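Local coordinates for protein putative glutathionylspermidine synthase (Methylobacillus flagellatus, PDB 3N6X) that probably catalyses an ATP-dependent ligation, as a putative glutathionylspermidine synthase with a circularly permuted ATP-grasp fold, at residues N343-L355 and I396-L409. Numbering follows the deposited sequence.
Sequences NVPTYQLSKADDL and ILANPANYIAQPTL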
loop_
_atom_site.group_PDB
_atom_site.type_symbol
_atom_site.label_atom_id
_atom_site.label_comp_id
_atom_site.label_asym_id
_atom_site.label_seq_id
_atom_site.Cartn_x
_atom_site.Cartn_y
_atom_site.Cartn_z
ATOM N N ASN A 343 1.329 -13.541 8.196
ATOM C CA ASN A 343 2.115 -13.509 6.983
ATOM C C ASN A 343 1.643 -14.671 6.100
ATOM O O ASN A 343 0.966 -15.588 6.579
ATOM C CB ASN A 343 3.595 -13.718 7.318
ATOM C CG ASN A 343 4.446 -12.477 7.257
ATOM O OD1 ASN A 343 3.980 -11.347 7.449
ATOM N ND2 ASN A 343 5.733 -12.667 7.032
ATOM N N VAL A 344 2.017 -14.648 4.839
ATOM C CA VAL A 344 1.734 -15.745 3.924
ATOM C C VAL A 344 3.059 -16.523 3.777
ATOM O O VAL A 344 4.092 -15.880 3.595
ATOM C CB VAL A 344 1.231 -15.197 2.545
ATOM C CG1 VAL A 344 1.029 -16.323 1.531
ATOM C CG2 VAL A 344 -0.047 -14.394 2.714
ATOM N N PRO A 345 3.085 -17.887 3.886
ATOM C CA PRO A 345 4.356 -18.607 3.655
ATOM C C PRO A 345 4.907 -18.229 2.281
ATOM O O PRO A 345 4.156 -18.218 1.295
ATOM C CB PRO A 345 3.953 -20.084 3.740
ATOM C CG PRO A 345 2.674 -20.084 4.518
ATOM C CD PRO A 345 1.973 -18.829 4.126
ATOM N N THR A 346 6.139 -17.719 2.252
ATOM C CA THR A 346 6.707 -17.197 1.014
ATOM C C THR A 346 8.040 -17.812 0.723
ATOM O O THR A 346 8.910 -17.852 1.593
ATOM C CB THR A 346 6.765 -15.657 1.046
ATOM O OG1 THR A 346 5.507 -15.166 1.472
ATOM C CG2 THR A 346 7.100 -15.051 -0.318
ATOM N N TYR A 347 8.208 -18.295 -0.507
ATOM C CA TYR A 347 9.451 -18.906 -0.962
ATOM C C TYR A 347 10.250 -17.888 -1.731
ATOM O O TYR A 347 9.689 -17.203 -2.572
ATOM C CB TYR A 347 9.143 -20.118 -1.864
ATOM C CG TYR A 347 8.351 -21.202 -1.167
ATOM C CD1 TYR A 347 8.989 -22.187 -0.417
ATOM C CD2 TYR A 347 6.962 -21.254 -1.266
ATOM C CE1 TYR A 347 8.269 -23.211 0.195
ATOM C CE2 TYR A 347 6.230 -22.265 -0.643
ATOM C CZ TYR A 347 6.887 -23.228 0.108
ATOM O OH TYR A 347 6.172 -24.192 0.783
ATOM N N GLN A 348 11.546 -17.750 -1.430
ATOM C CA GLN A 348 12.417 -16.832 -2.184
ATOM C C GLN A 348 13.262 -17.667 -3.143
ATOM O O GLN A 348 14.153 -18.392 -2.704
ATOM C CB GLN A 348 13.310 -15.992 -1.246
ATOM C CG GLN A 348 12.541 -14.961 -0.392
ATOM C CD GLN A 348 11.849 -15.623 0.782
ATOM O OE1 GLN A 348 12.458 -16.384 1.547
ATOM N NE2 GLN A 348 10.536 -15.429 0.889
ATOM N N LEU A 349 12.938 -17.614 -4.452
ATOM C CA LEU A 349 13.606 -18.433 -5.482
ATOM C C LEU A 349 15.082 -18.110 -5.661
ATOM O O LEU A 349 15.797 -18.870 -6.299
ATOM C CB LEU A 349 12.832 -18.418 -6.819
ATOM C CG LEU A 349 11.573 -19.304 -6.856
ATOM C CD1 LEU A 349 10.435 -18.705 -6.039
ATOM C CD2 LEU A 349 11.114 -19.516 -8.241
ATOM N N SER A 350 15.566 -17.059 -4.976
ATOM C CA SER A 350 16.992 -16.738 -4.892
ATOM C C SER A 350 17.707 -17.766 -3.984
ATOM O O SER A 350 18.935 -17.813 -3.963
ATOM C CB SER A 350 17.182 -15.337 -4.319
ATOM O OG SER A 350 16.621 -15.228 -3.020
ATOM N N LYS A 351 16.924 -18.566 -3.210
ATOM C CA LYS A 351 17.451 -19.579 -2.290
ATOM C C LYS A 351 17.287 -20.941 -2.911
ATOM O O LYS A 351 16.201 -21.266 -3.391
ATOM C CB LYS A 351 16.724 -19.508 -0.927
ATOM C CG LYS A 351 16.926 -18.176 -0.205
ATOM C CD LYS A 351 15.942 -17.998 0.951
ATOM C CE LYS A 351 15.932 -16.576 1.474
ATOM N NZ LYS A 351 14.996 -16.411 2.616
ATOM N N ALA A 352 18.375 -21.731 -2.941
ATOM C CA ALA A 352 18.422 -23.050 -3.580
ATOM C C ALA A 352 17.352 -24.019 -3.064
ATOM O O ALA A 352 16.686 -24.679 -3.868
ATOM C CB ALA A 352 19.807 -23.650 -3.427
ATOM N N ASP A 353 17.136 -24.059 -1.735
ATOM C CA ASP A 353 16.112 -24.919 -1.128
ATOM C C ASP A 353 14.719 -24.524 -1.588
ATOM O O ASP A 353 13.890 -25.395 -1.862
ATOM C CB ASP A 353 16.193 -24.867 0.412
ATOM C CG ASP A 353 17.473 -25.445 1.008
ATOM O OD1 ASP A 353 18.308 -25.968 0.234
ATOM O OD2 ASP A 353 17.628 -25.385 2.244
ATOM N N ASP A 354 14.465 -23.206 -1.680
ATOM C CA ASP A 354 13.177 -22.664 -2.112
ATOM C C ASP A 354 12.961 -22.886 -3.600
ATOM O O ASP A 354 11.884 -23.331 -3.994
ATOM C CB ASP A 354 13.063 -21.168 -1.751
ATOM C CG ASP A 354 12.840 -20.891 -0.263
ATOM O OD1 ASP A 354 13.054 -21.809 0.554
ATOM O OD2 ASP A 354 12.489 -19.753 0.077
ATOM N N LEU A 355 14.007 -22.638 -4.427
ATOM C CA LEU A 355 13.942 -22.870 -5.867
ATOM C C LEU A 355 13.650 -24.352 -6.166
ATOM O O LEU A 355 12.801 -24.646 -6.995
ATOM C CB LEU A 355 15.261 -22.426 -6.538
ATOM C CG LEU A 355 15.349 -22.597 -8.066
ATOM C CD1 LEU A 355 14.252 -21.833 -8.771
ATOM C CD2 LEU A 355 16.680 -22.160 -8.570
ATOM N N ILE A 396 11.648 -18.912 -15.018
ATOM C CA ILE A 396 12.213 -18.874 -13.667
ATOM C C ILE A 396 13.724 -19.139 -13.702
ATOM O O ILE A 396 14.487 -18.343 -13.175
ATOM C CB ILE A 396 11.476 -19.864 -12.713
ATOM C CG1 ILE A 396 10.041 -19.371 -12.395
ATOM C CG2 ILE A 396 12.296 -20.101 -11.430
ATOM C CD1 ILE A 396 9.133 -20.423 -11.746
ATOM N N LEU A 397 14.152 -20.244 -14.338
ATOM C CA LEU A 397 15.578 -20.618 -14.362
ATOM C C LEU A 397 16.483 -19.648 -15.108
ATOM O O LEU A 397 17.689 -19.599 -14.835
ATOM C CB LEU A 397 15.775 -22.075 -14.809
ATOM C CG LEU A 397 15.283 -23.099 -13.776
ATOM C CD1 LEU A 397 14.912 -24.379 -14.421
ATOM C CD2 LEU A 397 16.302 -23.312 -12.677
ATOM N N ALA A 398 15.886 -18.792 -15.973
ATOM C CA ALA A 398 16.616 -17.741 -16.679
ATOM C C ALA A 398 17.044 -16.629 -15.696
ATOM O O ALA A 398 18.082 -16.001 -15.905
ATOM C CB ALA A 398 15.758 -17.168 -17.789
ATOM N N ASN A 399 16.261 -16.429 -14.586
ATOM C CA ASN A 399 16.566 -15.448 -13.524
ATOM C C ASN A 399 15.806 -15.800 -12.219
ATOM O O ASN A 399 14.823 -15.131 -11.888
ATOM C CB ASN A 399 16.213 -14.018 -13.986
ATOM C CG ASN A 399 16.875 -12.924 -13.181
ATOM O OD1 ASN A 399 17.664 -13.171 -12.251
ATOM N ND2 ASN A 399 16.597 -11.685 -13.546
ATOM N N PRO A 400 16.224 -16.869 -11.480
ATOM C CA PRO A 400 15.450 -17.295 -10.288
ATOM C C PRO A 400 15.360 -16.278 -9.148
ATOM O O PRO A 400 14.311 -16.186 -8.506
ATOM C CB PRO A 400 16.144 -18.591 -9.855
ATOM C CG PRO A 400 17.505 -18.497 -10.433
ATOM C CD PRO A 400 17.354 -17.784 -11.735
ATOM N N ALA A 401 16.429 -15.487 -8.924
ATOM C CA ALA A 401 16.460 -14.463 -7.872
ATOM C C ALA A 401 15.386 -13.361 -8.036
ATOM O O ALA A 401 15.105 -12.633 -7.076
ATOM C CB ALA A 401 17.844 -13.843 -7.778
ATOM N N ASN A 402 14.771 -13.261 -9.225
ATOM C CA ASN A 402 13.726 -12.263 -9.489
ATOM C C ASN A 402 12.321 -12.816 -9.188
ATOM O O ASN A 402 11.325 -12.192 -9.543
ATOM C CB ASN A 402 13.818 -11.739 -10.950
ATOM C CG ASN A 402 12.913 -10.546 -11.246
ATOM O OD1 ASN A 402 12.908 -9.533 -10.528
ATOM N ND2 ASN A 402 12.101 -10.663 -12.289
ATOM N N TYR A 403 12.232 -13.975 -8.508
ATOM C CA TYR A 403 10.932 -14.565 -8.214
ATOM C C TYR A 403 10.716 -14.922 -6.757
ATOM O O TYR A 403 11.672 -15.156 -6.004
ATOM C CB TYR A 403 10.674 -15.798 -9.097
ATOM C CG TYR A 403 10.576 -15.473 -10.570
ATOM C CD1 TYR A 403 11.710 -15.459 -11.379
ATOM C CD2 TYR A 403 9.349 -15.180 -11.159
ATOM C CE1 TYR A 403 11.630 -15.135 -12.732
ATOM C CE2 TYR A 403 9.255 -14.855 -12.513
ATOM C CZ TYR A 403 10.400 -14.833 -13.295
ATOM O OH TYR A 403 10.310 -14.527 -14.630
ATOM N N ILE A 404 9.446 -14.938 -6.358
ATOM C CA ILE A 404 8.984 -15.408 -5.068
ATOM C C ILE A 404 7.787 -16.271 -5.361
ATOM O O ILE A 404 7.199 -16.145 -6.439
ATOM C CB ILE A 404 8.652 -14.267 -4.044
ATOM C CG1 ILE A 404 7.584 -13.298 -4.571
ATOM C CG2 ILE A 404 9.899 -13.543 -3.563
ATOM C CD1 ILE A 404 6.263 -13.449 -3.877
ATOM N N ALA A 405 7.437 -17.167 -4.450
ATOM C CA ALA A 405 6.264 -18.019 -4.643
ATOM C C ALA A 405 5.511 -18.180 -3.348
ATOM O O ALA A 405 6.109 -18.138 -2.281
ATOM C CB ALA A 405 6.671 -19.385 -5.198
ATOM N N GLN A 406 4.192 -18.314 -3.434
ATOM C CA GLN A 406 3.342 -18.488 -2.265
ATOM C C GLN A 406 2.323 -19.578 -2.561
ATOM O O GLN A 406 1.997 -19.805 -3.729
ATOM C CB GLN A 406 2.615 -17.167 -1.934
ATOM C CG GLN A 406 3.528 -16.065 -1.376
ATOM C CD GLN A 406 2.870 -14.708 -1.388
ATOM O OE1 GLN A 406 1.964 -14.433 -2.181
ATOM N NE2 GLN A 406 3.362 -13.803 -0.550
ATOM N N PRO A 407 1.768 -20.255 -1.534
ATOM C CA PRO A 407 0.691 -21.214 -1.812
ATOM C C PRO A 407 -0.536 -20.487 -2.372
ATOM O O PRO A 407 -0.731 -19.309 -2.065
ATOM C CB PRO A 407 0.406 -21.828 -0.442
ATOM C CG PRO A 407 0.835 -20.790 0.536
ATOM C CD PRO A 407 2.003 -20.103 -0.083
ATOM N N THR A 408 -1.320 -21.151 -3.245
ATOM C CA THR A 408 -2.531 -20.537 -3.818
ATOM C C THR A 408 -3.589 -20.421 -2.725
ATOM O O THR A 408 -4.028 -21.434 -2.176
ATOM C CB THR A 408 -3.011 -21.304 -5.076
ATOM O OG1 THR A 408 -1.929 -21.384 -6.011
ATOM C CG2 THR A 408 -4.219 -20.634 -5.748
ATOM N N LEU A 409 -3.903 -19.178 -2.332
ATOM C CA LEU A 409 -4.819 -18.900 -1.227
ATOM C C LEU A 409 -6.258 -18.822 -1.696
ATOM O O LEU A 409 -6.519 -18.354 -2.811
ATOM C CB LEU A 409 -4.432 -17.576 -0.531
ATOM C CG LEU A 409 -3.074 -17.525 0.173
ATOM C CD1 LEU A 409 -2.684 -16.096 0.474
ATOM C CD2 LEU A 409 -3.082 -18.341 1.453
HETATM O O HOH W 1 13.850 -14.281 -4.917
#
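Thr346 turns OG1 anti to its carbonyl carbon (chi1 -48°), and Gln406 starts out the same way (chi1 -71°) before running on extended, which lays the two side chains alongside each other. Gln406 NE2 gives a nearly straight hydrogen bond to Thr346 OG1 at 3.2 Å, with the hydroxyl oxygen in the amide plane. That hydroxyl spends its own proton on Val344 O, 2.6 Å from OG1 and approached from above the carbonyl plane; the other end of the amide, OE1, takes Lys368 NZ. A valine in place of Thr346 would probably leave Gln406 NE2 without this acceptor and Val344 O without this donor, leaving the loop before the strand freer to move. CG1 of Val344 lies 3.8 Å from Gln406 CD, the two side chains crossing at about a right angle, while its CG2 meets Leu409 tip to tip.

Further along, the backbones pair: Tyr347 N bonds to Ala405 O at 2.8 Å, and Ala405 N returns to Tyr347 O. Beyond them Leu349 N reaches Tyr403 O, which also accepts from a water that bridges to Ser350 N and Ala401 O. The Leu349 side chain spreads over the other segment, CD1 against Ala405 CB and CD2 3.5 Å from Ile396 CG2. The Leu355 side chain slides past that of Ile396 in the opposite direction, its CD1 beside the same methyl, and Leu355 CD2 rests on Pro400 CB, 3.8 Å away.

Strand 347-348 thus edges a four-stranded antiparallel sheet backed by helices 352-360 and 386-398, an alpha/beta unit consistent with one of the lobes that an ATP-grasp fold uses to enclose nucleotide.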